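Local coordinates for protein tRNA (cytosine(72)-C(5))-methyltransferase (Pyrococcus horikoshii, PDB 5ZVH) that transfers a methyl group from S-adenosyl-L-methionine to the C5 position of cytosine 72 in several transfer RNAs, at residues 201-206 and 269-274; 225-230 and 250-255; 303-308 and 335-340. All coordinates share one frame; numbering follows the deposited sequence.

How the contacts relate
All three contacts lie in the methyltransferase domain. Contacts 1 and 2 share its central sheet, where strands 250-254, 225-229, 201-203 and 267-273 lie side by side in that order. The two contact centres are about 9 Å apart. Along the chain both segments of contact 2 fall between the two of contact 1, and contact 3 follows later, joining helices 291-311 and 331-339. Its centre is about 14 Å from that of contact 1, which it touches through Met204, Ile270 and Leu272, and about 21 Å from that of contact 2, which it does not touch. Contacts 1 and 2 end at residues of the S-adenosylmethionine site, which sinefungin occupies; in contact 3 Phe304 touches its adenine.

Contact 1. Residues 201-206 and 269-274; sequences IIDMAA and KILLDA. With SFG (sinefungin), chain C.
The terminal methyl of Met204, CE, lies 3.4 Å from CG2, the short branch of Ile270. Met204 is the first residue after strand 201-203 and reaches back over Ile270, which is still paired with Ile202. The methionine gets there because its CG is wedged between its own backbone N and carbonyl carbon (chi1 58°) and the chain bends again at its end. On the way its CG passes Leu272 CD1 at 3.6 Å, crossing the leucine at a slant, so this one side chain touches two residues of the other strand. Behind it, on the same face, Ile202 sets CB against Ile270 CG1 at 4.0 Å.

The opposite face carries Ile201, Asp203, Lys269 and Leu271. Asp203 and Leu271 lie side by side and point the same way, with Leu271 CD2 3.8 Å from Asp203 OD2. That oxygen has a partner in Thr212, while the Lys269 ammonium turns away to Asp199 and the carbonyl of Glu194. The strands diverge by only 8°. Ile202 N donates to Lys269 O over 2.9 Å, and Leu271 N returns a bond of 2.8 Å to Ile202 O; Met204 N to Leu271 O is longer and weak.

Beyond Asp203 the two segments draw apart at the cofactor site, as usual in class I methyltransferases. Ala205 CB rests 3.4 Å from O4' of sinefungin, and Asp273, a residue of the S-adenosylmethionine site, is held by Ser321 and Lys211. Helix 291-311 covers the Met204 and Ile270 face through Ala308, helix 210-218 reaches Leu271 on the other through Lys211, and strands 225-229 and 316-322 flank the pair.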
loop_
_atom_site.group_PDB
_atom_site.type_symbol
_atom_site.label_atom_id
_atom_site.label_comp_id
_atom_site.label_asym_id
_atom_site.label_seq_id
_atom_site.Cartn_x
_atom_site.Cartn_y
_atom_site.Cartn_z
ATOM N N ILE A 201 12.476 19.772 2.553
ATOM C CA ILE A 201 11.973 18.409 2.415
ATOM C C ILE A 201 11.165 18.219 1.137
ATOM O O ILE A 201 10.289 19.026 0.812
ATOM C CB ILE A 201 11.093 18.034 3.622
ATOM C CG1 ILE A 201 11.907 18.106 4.918
ATOM C CG2 ILE A 201 10.465 16.658 3.434
ATOM C CD1 ILE A 201 11.068 18.018 6.172
ATOM N N ILE A 202 11.467 17.149 0.410
ATOM C CA ILE A 202 10.768 16.882 -0.837
ATOM C C ILE A 202 10.287 15.441 -0.937
ATOM O O ILE A 202 11.078 14.496 -0.875
ATOM C CB ILE A 202 11.658 17.177 -2.061
ATOM C CG1 ILE A 202 12.200 18.610 -2.012
ATOM C CG2 ILE A 202 10.886 16.926 -3.350
ATOM C CD1 ILE A 202 13.172 18.928 -3.122
ATOM N N ASP A 203 8.977 15.300 -1.111
ATOM C CA ASP A 203 8.335 14.035 -1.444
ATOM C C ASP A 203 8.000 14.072 -2.931
ATOM O O ASP A 203 7.025 14.707 -3.330
ATOM C CB ASP A 203 7.071 13.840 -0.601
ATOM C CG ASP A 203 6.545 12.418 -0.639
ATOM O OD1 ASP A 203 6.920 11.649 -1.554
ATOM O OD2 ASP A 203 5.731 12.074 0.245
ATOM N N MET A 204 8.799 13.400 -3.752
ATOM C CA MET A 204 8.734 13.624 -5.198
ATOM C C MET A 204 7.786 12.680 -5.925
ATOM O O MET A 204 7.669 12.733 -7.148
ATOM C CB MET A 204 10.126 13.521 -5.821
ATOM C CG MET A 204 10.830 12.206 -5.605
ATOM S SD MET A 204 12.431 12.217 -6.436
ATOM C CE MET A 204 13.209 13.535 -5.556
ATOM N N ALA A 205 7.128 11.808 -5.174
ATOM C CA ALA A 205 6.036 11.002 -5.704
ATOM C C ALA A 205 5.019 10.845 -4.589
ATOM O O ALA A 205 4.895 9.772 -3.996
ATOM C CB ALA A 205 6.534 9.661 -6.194
ATOM N N ALA A 206 4.294 11.923 -4.306
ATOM C CA ALA A 206 3.657 12.077 -3.008
ATOM C C ALA A 206 2.187 11.674 -2.932
ATOM O O ALA A 206 1.703 11.350 -1.852
ATOM C CB ALA A 206 3.812 13.507 -2.548
ATOM N N LYS A 269 16.398 16.711 2.839
ATOM C CA LYS A 269 15.723 15.434 2.987
ATOM C C LYS A 269 14.832 15.207 1.784
ATOM O O LYS A 269 13.999 16.048 1.442
ATOM C CB LYS A 269 14.884 15.386 4.273
ATOM C CG LYS A 269 15.657 15.611 5.553
ATOM C CD LYS A 269 16.526 14.410 5.871
ATOM C CE LYS A 269 17.357 14.652 7.119
ATOM N NZ LYS A 269 16.489 14.995 8.274
ATOM N N ILE A 270 15.022 14.064 1.137
ATOM C CA ILE A 270 14.168 13.676 0.032
ATOM C C ILE A 270 13.603 12.276 0.233
ATOM O O ILE A 270 14.349 11.310 0.423
ATOM C CB ILE A 270 14.924 13.724 -1.296
ATOM C CG1 ILE A 270 15.162 15.174 -1.726
ATOM C CG2 ILE A 270 14.144 13.004 -2.357
ATOM C CD1 ILE A 270 15.806 15.308 -3.086
ATOM N N LEU A 271 12.279 12.172 0.184
ATOM C CA LEU A 271 11.629 10.871 0.160
ATOM C C LEU A 271 11.268 10.506 -1.274
ATOM O O LEU A 271 10.595 11.271 -1.969
ATOM C CB LEU A 271 10.381 10.862 1.040
ATOM C CG LEU A 271 9.529 9.596 0.913
ATOM C CD1 LEU A 271 10.327 8.354 1.283
ATOM C CD2 LEU A 271 8.293 9.700 1.777
ATOM N N LEU A 272 11.738 9.344 -1.717
ATOM C CA LEU A 272 11.376 8.827 -3.030
ATOM C C LEU A 272 10.645 7.495 -2.873
ATOM O O LEU A 272 11.260 6.424 -2.825
ATOM C CB LEU A 272 12.609 8.672 -3.925
ATOM C CG LEU A 272 12.374 8.028 -5.297
ATOM C CD1 LEU A 272 11.240 8.701 -6.062
ATOM C CD2 LEU A 272 13.647 8.030 -6.118
ATOM N N ASP A 273 9.325 7.580 -2.766
ATOM C CA ASP A 273 8.492 6.393 -2.712
ATOM C C ASP A 273 8.095 6.076 -4.147
ATOM O O ASP A 273 7.035 6.485 -4.624
ATOM C CB ASP A 273 7.278 6.621 -1.807
ATOM C CG ASP A 273 6.412 5.390 -1.668
ATOM O OD1 ASP A 273 6.971 4.279 -1.543
ATOM O OD2 ASP A 273 5.171 5.538 -1.647
ATOM N N ALA A 274 8.974 5.353 -4.833
ATOM C CA ALA A 274 8.979 5.335 -6.290
ATOM C C ALA A 274 7.896 4.447 -6.873
ATOM O O ALA A 274 7.613 3.377 -6.333
ATOM C CB ALA A 274 10.349 4.888 -6.798
HETATM N N SFG C . 3.933 7.402 -1.510
HETATM C CA SFG C . 2.630 7.817 -1.869
HETATM C C SFG C . 1.762 7.855 -0.624
HETATM O O SFG C . 0.522 7.971 -0.694
HETATM O OXT SFG C . 2.292 7.781 0.510
HETATM C CB SFG C . 2.077 6.872 -2.955
HETATM C CG SFG C . 3.033 6.847 -4.210
HETATM C CD SFG C . 2.285 6.303 -5.432
HETATM N NE SFG C . 2.046 4.958 -5.252
HETATM C "C5'" SFG C . 3.101 6.525 -6.717
HETATM C "C4'" SFG C . 2.960 7.992 -7.168
HETATM O "O4'" SFG C . 3.931 8.336 -7.998
HETATM C "C3'" SFG C . 1.671 8.212 -7.943
HETATM O "O3'" SFG C . 0.935 9.153 -7.315
HETATM C "C2'" SFG C . 2.122 8.749 -9.339
HETATM O "O2'" SFG C . 1.138 9.764 -9.843
HETATM C "C1'" SFG C . 3.250 9.309 -9.090
HETATM N N9 SFG C . 4.090 9.368 -10.262
HETATM C C8 SFG C . 4.275 8.413 -11.192
HETATM N N7 SFG C . 5.155 8.883 -12.114
HETATM C C5 SFG C . 5.516 10.134 -11.745
HETATM C C6 SFG C . 6.378 11.064 -12.318
HETATM N N6 SFG C . 7.180 10.992 -13.514
HETATM N N1 SFG C . 6.559 12.261 -11.734
HETATM C C2 SFG C . 5.894 12.567 -10.568
HETATM N N3 SFG C . 5.049 11.660 -10.006
HETATM C C4 SFG C . 4.863 10.439 -10.605
#

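Contact 2. Residues 225-230 and 250-255. With SFG (sinefungin), chain C.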
loop_
_atom_site.group_PDB
_atom_site.type_symbol
_atom_site.label_atom_id
_atom_site.label_comp_id
_atom_site.label_asym_id
_atom_site.label_seq_id
_atom_site.Cartn_x
_atom_site.Cartn_y
_atom_site.Cartn_z
ATOM N N ILE A 225 6.763 21.089 3.607
ATOM C CA ILE A 225 6.992 19.894 2.806
ATOM C C ILE A 225 6.557 20.143 1.373
ATOM O O ILE A 225 5.409 20.504 1.117
ATOM C CB ILE A 225 6.217 18.672 3.337
ATOM C CG1 ILE A 225 6.614 18.357 4.779
ATOM C CG2 ILE A 225 6.446 17.465 2.433
ATOM C CD1 ILE A 225 5.622 17.452 5.491
ATOM N N ILE A 226 7.477 19.958 0.436
ATOM C CA ILE A 226 7.128 20.068 -0.967
ATOM C C ILE A 226 6.751 18.692 -1.480
ATOM O O ILE A 226 7.527 17.743 -1.372
ATOM C CB ILE A 226 8.271 20.652 -1.796
ATOM C CG1 ILE A 226 8.696 22.000 -1.214
ATOM C CG2 ILE A 226 7.843 20.791 -3.249
ATOM C CD1 ILE A 226 9.878 22.601 -1.900
ATOM N N ALA A 227 5.547 18.587 -2.021
ATOM C CA ALA A 227 5.020 17.308 -2.461
ATOM C C ALA A 227 4.728 17.317 -3.957
ATOM O O ALA A 227 3.939 18.128 -4.444
ATOM C CB ALA A 227 3.773 16.969 -1.676
ATOM N N ILE A 228 5.388 16.419 -4.679
ATOM C CA ILE A 228 5.343 16.401 -6.134
ATOM C C ILE A 228 4.578 15.186 -6.650
ATOM O O ILE A 228 4.763 14.078 -6.146
ATOM C CB ILE A 228 6.764 16.383 -6.722
ATOM C CG1 ILE A 228 7.558 17.590 -6.232
ATOM C CG2 ILE A 228 6.724 16.317 -8.234
ATOM C CD1 ILE A 228 8.988 17.595 -6.687
ATOM N N ASP A 229 3.712 15.395 -7.637
ATOM C CA ASP A 229 3.114 14.292 -8.391
ATOM C C ASP A 229 2.746 14.723 -9.809
ATOM O O ASP A 229 2.421 15.885 -10.046
ATOM C CB ASP A 229 1.882 13.738 -7.671
ATOM C CG ASP A 229 1.610 12.285 -8.021
ATOM O OD1 ASP A 229 0.984 12.033 -9.073
ATOM O OD2 ASP A 229 2.024 11.391 -7.247
ATOM N N LYS A 230 2.790 13.782 -10.746
ATOM C CA LYS A 230 2.477 14.083 -12.140
ATOM C C LYS A 230 0.967 14.095 -12.364
ATOM O O LYS A 230 0.457 14.870 -13.176
ATOM C CB LYS A 230 3.138 13.067 -13.079
ATOM C CG LYS A 230 2.986 13.391 -14.568
ATOM C CD LYS A 230 3.644 12.334 -15.452
ATOM C CE LYS A 230 2.894 11.005 -15.390
ATOM N NZ LYS A 230 3.260 10.093 -16.515
ATOM N N VAL A 250 2.072 21.542 3.888
ATOM C CA VAL A 250 2.463 20.984 2.600
ATOM C C VAL A 250 2.197 21.924 1.420
ATOM O O VAL A 250 1.127 22.526 1.311
ATOM C CB VAL A 250 1.734 19.642 2.357
ATOM C CG1 VAL A 250 2.103 19.059 1.009
ATOM C CG2 VAL A 250 2.089 18.656 3.451
ATOM N N LYS A 251 3.192 22.030 0.542
ATOM C CA LYS A 251 3.064 22.743 -0.720
ATOM C C LYS A 251 3.040 21.750 -1.877
ATOM O O LYS A 251 4.027 21.063 -2.133
ATOM C CB LYS A 251 4.219 23.742 -0.888
ATOM C CG LYS A 251 4.289 24.438 -2.254
ATOM C CD LYS A 251 3.000 25.169 -2.611
ATOM C CE LYS A 251 3.224 26.175 -3.736
ATOM N NZ LYS A 251 3.902 25.566 -4.915
ATOM N N LEU A 252 1.901 21.678 -2.560
ATOM C CA LEU A 252 1.739 20.817 -3.734
ATOM C C LEU A 252 2.275 21.445 -5.015
ATOM O O LEU A 252 2.009 22.613 -5.299
ATOM C CB LEU A 252 0.263 20.459 -3.933
ATOM C CG LEU A 252 -0.284 19.173 -3.308
ATOM C CD1 LEU A 252 0.174 19.007 -1.891
ATOM C CD2 LEU A 252 -1.796 19.176 -3.360
ATOM N N VAL A 253 3.040 20.666 -5.776
ATOM C CA VAL A 253 3.483 21.073 -7.108
ATOM C C VAL A 253 3.292 19.929 -8.108
ATOM O O VAL A 253 3.741 18.806 -7.880
ATOM C CB VAL A 253 4.959 21.546 -7.109
ATOM C CG1 VAL A 253 5.077 22.911 -6.456
ATOM C CG2 VAL A 253 5.844 20.557 -6.401
ATOM N N GLN A 254 2.591 20.210 -9.204
ATOM C CA GLN A 254 2.420 19.229 -10.273
ATOM C C GLN A 254 3.547 19.319 -11.304
ATOM O O GLN A 254 3.806 20.396 -11.843
ATOM C CB GLN A 254 1.066 19.424 -10.953
ATOM C CG GLN A 254 0.725 18.343 -11.954
ATOM C CD GLN A 254 -0.569 18.623 -12.680
ATOM O OE1 GLN A 254 -1.236 19.624 -12.417
ATOM N NE2 GLN A 254 -0.941 17.731 -13.591
ATOM N N MET A 255 4.168 18.179 -11.611
ATOM C CA MET A 255 5.322 18.126 -12.515
ATOM C C MET A 255 5.877 16.711 -12.629
ATOM O O MET A 255 5.636 15.869 -11.764
ATOM C CB MET A 255 6.450 19.054 -12.040
ATOM C CG MET A 255 7.231 18.503 -10.856
ATOM S SD MET A 255 8.641 19.491 -10.310
ATOM C CE MET A 255 9.737 19.362 -11.726
HETATM N N SFG C . 3.933 7.402 -1.510
HETATM C CA SFG C . 2.630 7.817 -1.869
HETATM C C SFG C . 1.762 7.855 -0.624
HETATM O O SFG C . 0.522 7.971 -0.694
HETATM O OXT SFG C . 2.292 7.781 0.510
HETATM C CB SFG C . 2.077 6.872 -2.955
HETATM C CG SFG C . 3.033 6.847 -4.210
HETATM C CD SFG C . 2.285 6.303 -5.432
HETATM N NE SFG C . 2.046 4.958 -5.252
HETATM C "C5'" SFG C . 3.101 6.525 -6.717
HETATM C "C4'" SFG C . 2.960 7.992 -7.168
HETATM O "O4'" SFG C . 3.931 8.336 -7.998
HETATM C "C3'" SFG C . 1.671 8.212 -7.943
HETATM O "O3'" SFG C . 0.935 9.153 -7.315
HETATM C "C2'" SFG C . 2.122 8.749 -9.339
HETATM O "O2'" SFG C . 1.138 9.764 -9.843
HETATM C "C1'" SFG C . 3.250 9.309 -9.090
HETATM N N9 SFG C . 4.090 9.368 -10.262
HETATM C C8 SFG C . 4.275 8.413 -11.192
HETATM N N7 SFG C . 5.155 8.883 -12.114
HETATM C C5 SFG C . 5.516 10.134 -11.745
HETATM C C6 SFG C . 6.378 11.064 -12.318
HETATM N N6 SFG C . 7.180 10.992 -13.514
HETATM N N1 SFG C . 6.559 12.261 -11.734
HETATM C C2 SFG C . 5.894 12.567 -10.568
HETATM N N3 SFG C . 5.049 11.660 -10.006
HETATM C C4 SFG C . 4.863 10.439 -10.605
#
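Strands 225-229 and 250-254 pair as the two parallel strands of a beta-alpha-beta unit whose connecting helix is 232-245, part of the Rossmann-like fold of class I methyltransferases. Ile225 faces Val250 and the register runs on to Asp229 beside Gln254, with the strand axes twisted by 27°. Bonds alternate between the backbones: Lys251 N to Ile225 O, Ala227 N to Lys251 O, Val253 N to Ala227 O. Toward the C-terminal end they lengthen, and Asp229 N to Val253 O is weak.

On the face of Ile226, Ile228 and Val253, the valine has CG1 anti to its carbonyl carbon (chi1 -73°), and CG2, standing between backbone N and carbonyl carbon, comes 3.4 Å from Ile228 CG1 and 3.7 Å from Ile226 CG2. Ile228 CG2 turns instead to Met255 CG, 3.5 Å away. The other face is filled by Ala227 CB against Val250 CG1 at 3.8 Å, beneath Met238 of the connecting helix.

Asp229, at the strand tip, takes the role of the acidic residue that binds the ribose in this fold. O2' of sinefungin donates to OD1 and O3' to OD2, both modelled so short that their exact lengths are doubtful. Ser231 N also donates to OD1 and Ala207 N to OD2, so both oxygens are gripped by the backbone as well and the carboxylate is fixed in rotation. Just beyond, the extended Gln254 side chain reaches across to the end of the neighbouring strand, its NE2 donating to Lys230 O at 3.2 Å, tilted 34° from the carbonyl plane.

Contact 3. Residues 303-308 and 335-340. With SFG (sinefungin), chain C.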
loop_
_atom_site.group_PDB
_atom_site.type_symbol
_atom_site.label_atom_id
_atom_site.label_comp_id
_atom_site.label_asym_id
_atom_site.label_seq_id
_atom_site.Cartn_x
_atom_site.Cartn_y
_atom_site.Cartn_z
ATOM N N ALA A 303 15.811 7.406 -13.318
ATOM C CA ALA A 303 15.602 8.809 -13.662
ATOM C C ALA A 303 15.185 9.639 -12.446
ATOM O O ALA A 303 15.674 10.756 -12.260
ATOM C CB ALA A 303 14.571 8.928 -14.766
ATOM N N PHE A 304 14.263 9.107 -11.642
ATOM C CA PHE A 304 13.873 9.749 -10.386
ATOM C C PHE A 304 15.052 9.847 -9.432
ATOM O O PHE A 304 15.336 10.908 -8.870
ATOM C CB PHE A 304 12.743 8.988 -9.690
ATOM C CG PHE A 304 11.452 8.971 -10.449
ATOM C CD1 PHE A 304 11.278 8.126 -11.533
ATOM C CD2 PHE A 304 10.404 9.794 -10.068
ATOM C CE1 PHE A 304 10.082 8.107 -12.227
ATOM C CE2 PHE A 304 9.205 9.781 -10.758
ATOM C CZ PHE A 304 9.043 8.936 -11.837
ATOM N N ILE A 305 15.723 8.719 -9.250
ATOM C CA ILE A 305 16.856 8.623 -8.344
ATOM C C ILE A 305 17.936 9.651 -8.664
ATOM O O ILE A 305 18.353 10.413 -7.789
ATOM C CB ILE A 305 17.474 7.224 -8.393
ATOM C CG1 ILE A 305 16.525 6.201 -7.759
ATOM C CG2 ILE A 305 18.812 7.232 -7.707
ATOM C CD1 ILE A 305 16.906 4.750 -8.027
ATOM N N TRP A 306 18.371 9.665 -9.924
ATOM C CA TRP A 306 19.386 10.601 -10.399
ATOM C C TRP A 306 18.938 12.043 -10.185
ATOM O O TRP A 306 19.731 12.900 -9.788
ATOM C CB TRP A 306 19.696 10.339 -11.878
ATOM C CG TRP A 306 20.761 11.215 -12.494
ATOM C CD1 TRP A 306 20.663 11.913 -13.667
ATOM C CD2 TRP A 306 22.082 11.473 -11.989
ATOM N NE1 TRP A 306 21.834 12.583 -13.923
ATOM C CE2 TRP A 306 22.721 12.335 -12.909
ATOM C CE3 TRP A 306 22.784 11.065 -10.849
ATOM C CZ2 TRP A 306 24.025 12.796 -12.722
ATOM C CZ3 TRP A 306 24.082 11.528 -10.666
ATOM C CH2 TRP A 306 24.687 12.381 -11.597
ATOM N N ALA A 307 17.666 12.306 -10.472
ATOM C CA ALA A 307 17.094 13.624 -10.250
ATOM C C ALA A 307 17.203 14.008 -8.773
ATOM O O ALA A 307 17.542 15.147 -8.438
ATOM C CB ALA A 307 15.647 13.658 -10.705
ATOM N N ALA A 308 16.940 13.043 -7.894
ATOM C CA ALA A 308 16.986 13.284 -6.458
ATOM C C ALA A 308 18.402 13.567 -5.977
ATOM O O ALA A 308 18.637 14.528 -5.245
ATOM C CB ALA A 308 16.409 12.093 -5.709
ATOM N N LYS A 335 22.676 0.062 -5.619
ATOM C CA LYS A 335 24.038 -0.016 -6.147
ATOM C C LYS A 335 24.297 1.132 -7.120
ATOM O O LYS A 335 25.353 1.764 -7.083
ATOM C CB LYS A 335 24.277 -1.362 -6.828
ATOM C CG LYS A 335 24.327 -2.544 -5.872
ATOM C CD LYS A 335 24.646 -3.827 -6.622
ATOM C CE LYS A 335 24.860 -4.995 -5.678
ATOM N NZ LYS A 335 25.406 -6.175 -6.403
ATOM N N PHE A 336 23.327 1.381 -7.995
ATOM C CA PHE A 336 23.318 2.572 -8.836
ATOM C C PHE A 336 23.579 3.840 -8.024
ATOM O O PHE A 336 24.407 4.668 -8.399
ATOM C CB PHE A 336 21.984 2.699 -9.568
ATOM C CG PHE A 336 21.842 3.969 -10.364
ATOM C CD1 PHE A 336 22.644 4.208 -11.467
ATOM C CD2 PHE A 336 20.907 4.927 -10.004
ATOM C CE1 PHE A 336 22.513 5.375 -12.199
ATOM C CE2 PHE A 336 20.775 6.094 -10.730
ATOM C CZ PHE A 336 21.577 6.318 -11.828
ATOM N N MET A 337 22.850 3.996 -6.923
ATOM C CA MET A 337 23.001 5.177 -6.080
ATOM C C MET A 337 24.389 5.237 -5.434
ATOM O O MET A 337 24.985 6.313 -5.335
ATOM C CB MET A 337 21.906 5.214 -5.004
ATOM C CG MET A 337 20.486 5.178 -5.564
ATOM S SD MET A 337 19.063 5.458 -4.457
ATOM C CE MET A 337 19.010 4.012 -3.427
ATOM N N ILE A 338 24.914 4.080 -5.034
ATOM C CA ILE A 338 26.233 4.012 -4.415
ATOM C C ILE A 338 27.324 4.435 -5.404
ATOM O O ILE A 338 28.308 5.071 -5.022
ATOM C CB ILE A 338 26.523 2.593 -3.872
ATOM C CG1 ILE A 338 25.480 2.215 -2.819
ATOM C CG2 ILE A 338 27.922 2.507 -3.273
ATOM C CD1 ILE A 338 25.735 0.882 -2.150
ATOM N N ARG A 339 27.130 4.118 -6.681
ATOM C CA ARG A 339 28.076 4.544 -7.713
ATOM C C ARG A 339 27.969 6.035 -8.014
ATOM O O ARG A 339 28.861 6.610 -8.633
ATOM C CB ARG A 339 27.868 3.760 -9.010
ATOM C CG ARG A 339 28.106 2.269 -8.894
ATOM C CD ARG A 339 28.181 1.630 -10.273
ATOM N NE ARG A 339 26.902 1.668 -10.978
ATOM C CZ ARG A 339 26.014 0.677 -10.972
ATOM N NH1 ARG A 339 26.270 -0.442 -10.308
ATOM N NH2 ARG A 339 24.874 0.802 -11.640
ATOM N N LYS A 340 26.885 6.661 -7.569
ATOM C CA LYS A 340 26.669 8.078 -7.841
ATOM C C LYS A 340 26.907 8.973 -6.623
ATOM O O LYS A 340 26.347 10.067 -6.535
ATOM C CB LYS A 340 25.251 8.299 -8.368
ATOM C CG LYS A 340 25.150 8.357 -9.888
ATOM C CD LYS A 340 25.546 7.050 -10.546
ATOM C CE LYS A 340 25.563 7.180 -12.062
ATOM N NZ LYS A 340 26.840 7.740 -12.592
HETATM N N SFG C . 3.933 7.402 -1.510
HETATM C CA SFG C . 2.630 7.817 -1.869
HETATM C C SFG C . 1.762 7.855 -0.624
HETATM O O SFG C . 0.522 7.971 -0.694
HETATM O OXT SFG C . 2.292 7.781 0.510
HETATM C CB SFG C . 2.077 6.872 -2.955
HETATM C CG SFG C . 3.033 6.847 -4.210
HETATM C CD SFG C . 2.285 6.303 -5.432
HETATM N NE SFG C . 2.046 4.958 -5.252
HETATM C "C5'" SFG C . 3.101 6.525 -6.717
HETATM C "C4'" SFG C . 2.960 7.992 -7.168
HETATM O "O4'" SFG C . 3.931 8.336 -7.998
HETATM C "C3'" SFG C . 1.671 8.212 -7.943
HETATM O "O3'" SFG C . 0.935 9.153 -7.315
HETATM C "C2'" SFG C . 2.122 8.749 -9.339
HETATM O "O2'" SFG C . 1.138 9.764 -9.843
HETATM C "C1'" SFG C . 3.250 9.309 -9.090
HETATM N N9 SFG C . 4.090 9.368 -10.262
HETATM C C8 SFG C . 4.275 8.413 -11.192
HETATM N N7 SFG C . 5.155 8.883 -12.114
HETATM C C5 SFG C . 5.516 10.134 -11.745
HETATM C C6 SFG C . 6.378 11.064 -12.318
HETATM N N6 SFG C . 7.180 10.992 -13.514
HETATM N N1 SFG C . 6.559 12.261 -11.734
HETATM C C2 SFG C . 5.894 12.567 -10.568
HETATM N N3 SFG C . 5.049 11.660 -10.006
HETATM C C4 SFG C . 4.863 10.439 -10.605
#
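Ile305 carries the meeting of helix 291-311 with helix 331-339, pointing from one toward the other. Its CB lies 4.2 Å from Phe336 CE2. From there CG2, anti to the backbone N, does most of the touching: it sits 3.4 Å from Met337 CG and 3.7 Å from Met337 SD, and reaches the edge of the Phe336 ring, near its plane, at CE2 (3.8 Å). The isoleucine and methionine side chains cross at about a right angle. The other branch leaves in a different direction, its CG1 lying against Leu272 of the sheet, and CD1 at its end is 4.2 Å from Met337 SD. Tyr320 adjoins both Ile305 and Met337.

Next along the helix, Trp306 meets Lys340, whose CG lies 3.4 Å from CZ3 of the indole; the ammonium is too distant for more than a weak cation-pi attraction. On the sinefungin side of the same helix, Phe304 brings CZ near the adenine amino N6.

With the axes of 303-308 and 335-339 10.7 Å apart at closest, crossing at -31°, and no hydrogen bond between the segments, the helices are joined through hydrocarbon, sulfur and aromatic surfaces, an association that rests on dispersion and burial of apolar atoms.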